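PDB 1VBF: protein-L-isoaspartate(D-aspartate) O-methyltransferase from Sulfolobus tokodaii, which probably methylates L-isoaspartyl residues of age-damaged proteins, with S-adenosyl-L-methionine as methyl donor, and so serves in their repair or degradation. Local coordinates for residues L75-G80 and V138-T143. Residues are numbered along the deposited sequence; the frame is centred on the assembly and turned at random.
Sequences LEIGTG and VVVWAT
Glu76 reaches from its strand to the indole of Trp141, where OE2 accepts a weak hydrogen bond from NE1 (3.3 Å). With CG anti to the backbone N (chi1 172°) and the chain extended beyond it, CG lies at the ring edge, in plane, while the carboxylate is turned 73° from the indole. OE1 is held by the hydroxyls of Ser97 and Thr85. An alanine here would remove both carboxylate oxygens, and would probably leave the indole N-H without this acceptor and the two hydroxyls without their shared partner. Val139 CG1 sits 3.7 Å above one indole face, offset toward the rim, and Tyr84 stacks on the ring. The strands are the parallel neighbours 73-77 and 135-140 in the middle of the Rossmann-like methyltransferase sheet; Glu76-Gly80 reads E-x-G-x-G, motif I, running from the strand end into the glycine-rich loop that, as in this superfamily, probably lines the S-adenosyl-L-methionine site. Backbone bonds Val139 N to Leu75 O, Ile77 N to Val139 O (2.8 Å) and Trp141 N to Ile77 O set the register. On the sheet face away from the indole, Leu75 and Val138 run side by side, CB against CG2 at 3.8 Å. Ile77 and Val140 do likewise: Val140 CG1, anti to its backbone N, meets Ile77 CB at 3.8 Å, and CG2 faces Ile77 CG1. Where the strands end, Gly78 O lies 3.6 Å from Trp141 CD1; the positive phi of Gly78 (117°) suits glycine.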
ATOM      1  N   LEU B  75       9.626  12.362 -37.878  1.00 34.03           N
ATOM      2  CA  LEU B  75       8.634  11.315 -37.662  1.00 31.21           C
ATOM      3  C   LEU B  75       7.963  11.618 -36.319  1.00 30.41           C
ATOM      4  O   LEU B  75       8.657  11.816 -35.320  1.00 31.01           O
ATOM      5  CB  LEU B  75       9.304   9.938 -37.605  1.00 29.89           C
ATOM      6  CG  LEU B  75       8.376   8.806 -37.145  1.00 30.55           C
ATOM      7  CD1 LEU B  75       7.370   8.503 -38.231  1.00 30.03           C
ATOM      8  CD2 LEU B  75       9.175   7.561 -36.810  1.00 31.00           C
ATOM      9  N   GLU B  76       6.632  11.666 -36.299  1.00 28.32           N
ATOM     10  CA  GLU B  76       5.866  11.936 -35.081  1.00 27.78           C
ATOM     11  C   GLU B  76       4.929  10.775 -34.740  1.00 28.52           C
ATOM     12  O   GLU B  76       4.003  10.499 -35.508  1.00 28.64           O
ATOM     13  CB  GLU B  76       5.001  13.192 -35.249  1.00 28.45           C
ATOM     14  CG  GLU B  76       4.034  13.417 -34.095  1.00 30.90           C
ATOM     15  CD  GLU B  76       3.004  14.497 -34.362  1.00 33.80           C
ATOM     16  OE1 GLU B  76       2.130  14.285 -35.224  1.00 36.19           O
ATOM     17  OE2 GLU B  76       3.056  15.560 -33.706  1.00 32.94           O
ATOM     18  N   ILE B  77       5.138  10.123 -33.591  1.00 26.92           N
ATOM     19  CA  ILE B  77       4.283   9.005 -33.187  1.00 25.43           C
ATOM     20  C   ILE B  77       3.131   9.450 -32.274  1.00 26.20           C
ATOM     21  O   ILE B  77       3.332   9.675 -31.084  1.00 26.75           O
ATOM     22  CB  ILE B  77       5.067   7.912 -32.431  1.00 24.34           C
ATOM     23  CG1 ILE B  77       6.366   7.540 -33.165  1.00 24.12           C
ATOM     24  CG2 ILE B  77       4.174   6.698 -32.248  1.00 22.55           C
ATOM     25  CD1 ILE B  77       6.211   7.031 -34.580  1.00 25.10           C
ATOM     26  N   GLY B  78       1.933   9.571 -32.837  1.00 25.02           N
ATOM     27  CA  GLY B  78       0.773   9.973 -32.066  1.00 27.41           C
ATOM     28  C   GLY B  78       0.165  11.292 -32.516  1.00 31.06           C
ATOM     29  O   GLY B  78       0.088  12.251 -31.749  1.00 33.78           O
ATOM     30  N   THR B  79      -0.305  11.346 -33.752  1.00 32.17           N
ATOM     31  CA  THR B  79      -0.883  12.566 -34.312  1.00 32.36           C
ATOM     32  C   THR B  79      -1.864  13.287 -33.398  1.00 32.12           C
ATOM     33  O   THR B  79      -1.759  14.496 -33.197  1.00 32.02           O
ATOM     34  CB  THR B  79      -1.581  12.276 -35.670  1.00 31.70           C
ATOM     35  OG1 THR B  79      -0.645  11.635 -36.544  1.00 30.83           O
ATOM     36  CG2 THR B  79      -2.061  13.566 -36.328  1.00 27.74           C
ATOM     37  N   GLY B  80      -2.816  12.557 -32.843  1.00 31.93           N
ATOM     38  CA  GLY B  80      -3.775  13.199 -31.973  1.00 33.21           C
ATOM     39  C   GLY B  80      -4.562  14.257 -32.720  1.00 34.22           C
ATOM     40  O   GLY B  80      -5.004  14.004 -33.837  1.00 36.27           O
ATOM     41  N   VAL B 138      12.397  12.441 -34.063  1.00 30.00           N
ATOM     42  CA  VAL B 138      11.225  11.649 -33.739  1.00 27.50           C
ATOM     43  C   VAL B 138      10.669  12.092 -32.384  1.00 29.28           C
ATOM     44  O   VAL B 138      11.420  12.266 -31.424  1.00 30.83           O
ATOM     45  CB  VAL B 138      11.546  10.162 -33.646  1.00 25.58           C
ATOM     46  CG1 VAL B 138      10.298   9.423 -33.239  1.00 22.35           C
ATOM     47  CG2 VAL B 138      12.076   9.648 -34.961  1.00 22.45           C
ATOM     48  N   VAL B 139       9.359  12.295 -32.306  1.00 29.40           N
ATOM     49  CA  VAL B 139       8.711  12.686 -31.058  1.00 29.11           C
ATOM     50  C   VAL B 139       7.627  11.668 -30.804  1.00 29.33           C
ATOM     51  O   VAL B 139       6.888  11.326 -31.722  1.00 31.52           O
ATOM     52  CB  VAL B 139       7.961  13.999 -31.167  1.00 29.96           C
ATOM     53  CG1 VAL B 139       7.897  14.684 -29.797  1.00 29.62           C
ATOM     54  CG2 VAL B 139       8.577  14.841 -32.214  1.00 31.34           C
ATOM     55  N   VAL B 140       7.495  11.194 -29.571  1.00 28.40           N
ATOM     56  CA  VAL B 140       6.445  10.221 -29.270  1.00 25.87           C
ATOM     57  C   VAL B 140       5.590  10.871 -28.204  1.00 23.84           C
ATOM     58  O   VAL B 140       6.136  11.431 -27.288  1.00 25.25           O
ATOM     59  CB  VAL B 140       7.071   8.897 -28.769  1.00 23.96           C
ATOM     60  CG1 VAL B 140       6.033   7.769 -28.798  1.00 20.57           C
ATOM     61  CG2 VAL B 140       8.271   8.553 -29.642  1.00 16.38           C
ATOM     62  N   TRP B 141       4.269  10.814 -28.325  1.00 23.13           N
ATOM     63  CA  TRP B 141       3.392  11.457 -27.352  1.00 23.86           C
ATOM     64  C   TRP B 141       2.679  10.483 -26.442  1.00 24.40           C
ATOM     65  O   TRP B 141       1.530  10.692 -26.047  1.00 25.88           O
ATOM     66  CB  TRP B 141       2.346  12.341 -28.048  1.00 25.74           C
ATOM     67  CG  TRP B 141       2.928  13.477 -28.847  1.00 29.18           C
ATOM     68  CD1 TRP B 141       3.047  13.537 -30.198  1.00 29.48           C
ATOM     69  CD2 TRP B 141       3.550  14.678 -28.338  1.00 31.62           C
ATOM     70  NE1 TRP B 141       3.707  14.678 -30.573  1.00 31.14           N
ATOM     71  CE2 TRP B 141       4.027  15.398 -29.463  1.00 31.26           C
ATOM     72  CE3 TRP B 141       3.752  15.205 -27.054  1.00 32.45           C
ATOM     73  CZ2 TRP B 141       4.698  16.630 -29.341  1.00 30.72           C
ATOM     74  CZ3 TRP B 141       4.431  16.443 -26.937  1.00 33.60           C
ATOM     75  CH2 TRP B 141       4.891  17.131 -28.077  1.00 32.66           C
ATOM     76  N   ALA B 142       3.356   9.395 -26.132  1.00 24.93           N
ATOM     77  CA  ALA B 142       2.808   8.392 -25.228  1.00 26.25           C
ATOM     78  C   ALA B 142       3.975   7.557 -24.697  1.00 26.66           C
ATOM     79  O   ALA B 142       4.996   7.380 -25.367  1.00 27.98           O
ATOM     80  CB  ALA B 142       1.782   7.530 -25.940  1.00 24.62           C
ATOM     81  N   THR B 143       3.835   7.066 -23.478  1.00 27.31           N
ATOM     82  CA  THR B 143       4.908   6.300 -22.866  1.00 27.52           C
ATOM     83  C   THR B 143       5.028   4.874 -23.430  1.00 28.64           C
ATOM     84  O   THR B 143       4.034   4.260 -23.849  1.00 28.38           O
ATOM     85  CB  THR B 143       4.739   6.288 -21.300  1.00 26.03           C
ATOM     86  OG1 THR B 143       5.833   5.598 -20.715  1.00 28.47           O
ATOM     87  CG2 THR B 143       3.446   5.597 -20.871  1.00 22.17           C
TER